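Local atomic coordinates of MAR1 Ribonuclease (Caenorhabditis elegans, PDB entry 2B34), a protein that probably acts as a hydrolase of the isochorismatase family, possibly a ribonuclease. Residues L50-I55 with L166-G171. Sequence-based numbering, arbitrary orientation.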
ATOM      1  N   LEU A  50      -4.050 -25.489  20.395  1.00 21.58           N
ATOM      2  CA  LEU A  50      -4.493 -26.084  19.133  1.00 21.52           C
ATOM      3  C   LEU A  50      -3.554 -27.163  18.595  1.00 21.34           C
ATOM      4  O   LEU A  50      -3.771 -27.682  17.499  1.00 21.34           O
ATOM      5  CB  LEU A  50      -4.723 -24.993  18.080  1.00 21.31           C
ATOM      6  CG  LEU A  50      -5.752 -23.907  18.427  1.00 21.68           C
ATOM      7  CD1 LEU A  50      -5.685 -22.750  17.436  1.00 20.74           C
ATOM      8  CD2 LEU A  50      -7.167 -24.472  18.512  1.00 21.21           C
ATOM      9  N   SER A  51      -2.530 -27.507  19.378  1.00 21.43           N
ATOM     10  CA  SER A  51      -1.541 -28.534  19.008  1.00 21.53           C
ATOM     11  C   SER A  51      -0.820 -28.192  17.700  1.00 21.47           C
ATOM     12  O   SER A  51      -0.566 -29.067  16.867  1.00 21.62           O
ATOM     13  CB  SER A  51      -2.187 -29.926  18.922  1.00 21.59           C
ATOM     14  OG  SER A  51      -2.783 -30.299  20.152  1.00 22.20           O
ATOM     15  N   ILE A  52      -0.509 -26.908  17.525  1.00 21.34           N
ATOM     16  CA  ILE A  52       0.240 -26.433  16.366  1.00 21.02           C
ATOM     17  C   ILE A  52       1.734 -26.475  16.688  1.00 20.83           C
ATOM     18  O   ILE A  52       2.160 -25.918  17.702  1.00 21.08           O
ATOM     19  CB  ILE A  52      -0.197 -25.001  15.964  1.00 21.20           C
ATOM     20  CG1 ILE A  52      -1.620 -25.024  15.400  1.00 21.05           C
ATOM     21  CG2 ILE A  52       0.785 -24.366  14.968  1.00 20.56           C
ATOM     22  CD1 ILE A  52      -2.287 -23.661  15.347  1.00 21.30           C
ATOM     23  N   PRO A  53       2.531 -27.141  15.827  1.00 20.50           N
ATOM     24  CA  PRO A  53       3.976 -27.236  16.019  1.00 20.16           C
ATOM     25  C   PRO A  53       4.601 -25.853  16.167  1.00 19.88           C
ATOM     26  O   PRO A  53       4.322 -24.955  15.366  1.00 19.75           O
ATOM     27  CB  PRO A  53       4.457 -27.902  14.727  1.00 20.26           C
ATOM     28  CG  PRO A  53       3.286 -28.652  14.237  1.00 20.40           C
ATOM     29  CD  PRO A  53       2.096 -27.841  14.606  1.00 20.36           C
ATOM     30  N   THR A  54       5.412 -25.686  17.207  1.00 19.45           N
ATOM     31  CA  THR A  54       6.095 -24.425  17.477  1.00 19.01           C
ATOM     32  C   THR A  54       7.603 -24.623  17.361  1.00 18.69           C
ATOM     33  O   THR A  54       8.140 -25.632  17.824  1.00 18.41           O
ATOM     34  CB  THR A  54       5.734 -23.872  18.878  1.00 18.96           C
ATOM     35  OG1 THR A  54       4.311 -23.737  18.987  1.00 19.65           O
ATOM     36  CG2 THR A  54       6.379 -22.508  19.118  1.00 18.79           C
ATOM     37  N   ILE A  55       8.264 -23.654  16.730  1.00 18.37           N
ATOM     38  CA  ILE A  55       9.717 -23.625  16.587  1.00 18.00           C
ATOM     39  C   ILE A  55      10.234 -22.284  17.112  1.00 17.99           C
ATOM     40  O   ILE A  55       9.703 -21.230  16.774  1.00 18.12           O
ATOM     41  CB  ILE A  55      10.155 -23.800  15.094  1.00 18.05           C
ATOM     42  CG1 ILE A  55       9.619 -25.113  14.492  1.00 17.82           C
ATOM     43  CG2 ILE A  55      11.682 -23.672  14.942  1.00 17.72           C
ATOM     44  CD1 ILE A  55      10.387 -26.385  14.896  1.00 17.69           C
ATOM     45  N   LEU A 166      -8.502 -16.515  15.692  1.00 19.55           N
ATOM     46  CA  LEU A 166      -9.879 -16.780  15.296  1.00 19.74           C
ATOM     47  C   LEU A 166      -9.972 -17.392  13.904  1.00 20.04           C
ATOM     48  O   LEU A 166     -10.907 -18.140  13.617  1.00 20.33           O
ATOM     49  CB  LEU A 166     -10.715 -15.500  15.380  1.00 19.61           C
ATOM     50  CG  LEU A 166     -11.048 -15.018  16.795  1.00 19.45           C
ATOM     51  CD1 LEU A 166     -11.698 -13.657  16.757  1.00 19.70           C
ATOM     52  CD2 LEU A 166     -11.950 -16.022  17.521  1.00 19.45           C
ATOM     53  N   GLY A 167      -9.009 -17.062  13.045  1.00 20.24           N
ATOM     54  CA  GLY A 167      -8.906 -17.664  11.717  1.00 20.55           C
ATOM     55  C   GLY A 167      -8.580 -19.147  11.786  1.00 20.90           C
ATOM     56  O   GLY A 167      -9.062 -19.932  10.970  1.00 20.61           O
ATOM     57  N   LEU A 168      -7.767 -19.530  12.768  1.00 21.30           N
ATOM     58  CA  LEU A 168      -7.404 -20.932  12.974  1.00 22.01           C
ATOM     59  C   LEU A 168      -8.595 -21.812  13.371  1.00 22.63           C
ATOM     60  O   LEU A 168      -8.664 -22.973  12.964  1.00 22.77           O
ATOM     61  CB  LEU A 168      -6.273 -21.065  14.004  1.00 21.84           C
ATOM     62  CG  LEU A 168      -4.859 -20.672  13.554  1.00 21.65           C
ATOM     63  CD1 LEU A 168      -3.976 -20.325  14.759  1.00 20.67           C
ATOM     64  CD2 LEU A 168      -4.213 -21.766  12.694  1.00 21.08           C
ATOM     65  N   VAL A 169      -9.529 -21.263  14.151  1.00 23.25           N
ATOM     66  CA  VAL A 169     -10.674 -22.052  14.640  1.00 23.88           C
ATOM     67  C   VAL A 169     -11.898 -22.057  13.705  1.00 24.39           C
ATOM     68  O   VAL A 169     -12.702 -22.989  13.734  1.00 24.30           O
ATOM     69  CB  VAL A 169     -11.082 -21.698  16.106  1.00 23.83           C
ATOM     70  CG1 VAL A 169     -10.000 -22.143  17.084  1.00 23.78           C
ATOM     71  CG2 VAL A 169     -11.391 -20.205  16.265  1.00 23.84           C
ATOM     72  N   GLY A 170     -12.043 -21.005  12.901  1.00 24.96           N
ATOM     73  CA  GLY A 170     -13.060 -20.967  11.847  1.00 25.66           C
ATOM     74  C   GLY A 170     -14.474 -20.634  12.290  1.00 26.32           C
ATOM     75  O   GLY A 170     -15.280 -20.169  11.483  1.00 26.03           O
ATOM     76  N   GLY A 171     -14.772 -20.868  13.567  1.00 27.01           N
ATOM     77  CA  GLY A 171     -16.102 -20.612  14.115  1.00 28.19           C
ATOM     78  C   GLY A 171     -16.174 -20.757  15.626  1.00 28.99           C
ATOM     79  O   GLY A 171     -15.216 -21.195  16.262  1.00 28.97           O
TER
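Leu168 reaches from near the end of helix 161-169 to Leu50 and Ile52, which lie in the turn between helix 33-49 and strand 54-59. Its CB lies 3.9 Å from CD1 of Leu50, so the Leu50 methyl meets Leu168 at the root of its side chain. Chi1 (-74°) sets CG beside the backbone N and anti to the carbonyl carbon, and chi2 (158°) then turns the two methyls to face CD1 of Ile52. CD1 of Leu168 touches twice, at 4.0 Å from Leu50 CD1 and at 3.8 Å from Ile52 CD1. CD2 of Leu168 lies equally near that isoleucine methyl, 3.8 Å from Ile52 CD1, which thus meets both ends of the leucine fork. Ile52 and Leu168 approach tip to tip, whereas Leu50 comes in at a slant. The other branch of Leu50 goes elsewhere: its CD2 packs at 3.9 Å on CG1 of Val169, the two side chains running at about a right angle. Leu50 therefore touches two consecutive residues, Leu168 and Val169.

Both backbones are changing direction here. Helix 33-49 ends in a Schellman motif, with Ser51 at the C-prime position and Ile52 N paired with Ala47 O; after that turn the chain runs into strand 54-59 of the parallel sheet. Gly170, with positive phi, is where segment 166-171 leaves its helix. Val180 of helix 177-183 packs on both Leu50 and Val169, while Phe87 of a second subunit also touches Val169.

No hydrogen bond crosses between the two segments. A helix-to-strand turn of the alpha/beta core and the end of helix 161-169 meet through buried aliphatic carbon, so their direct contact rests on shape and the exclusion of water.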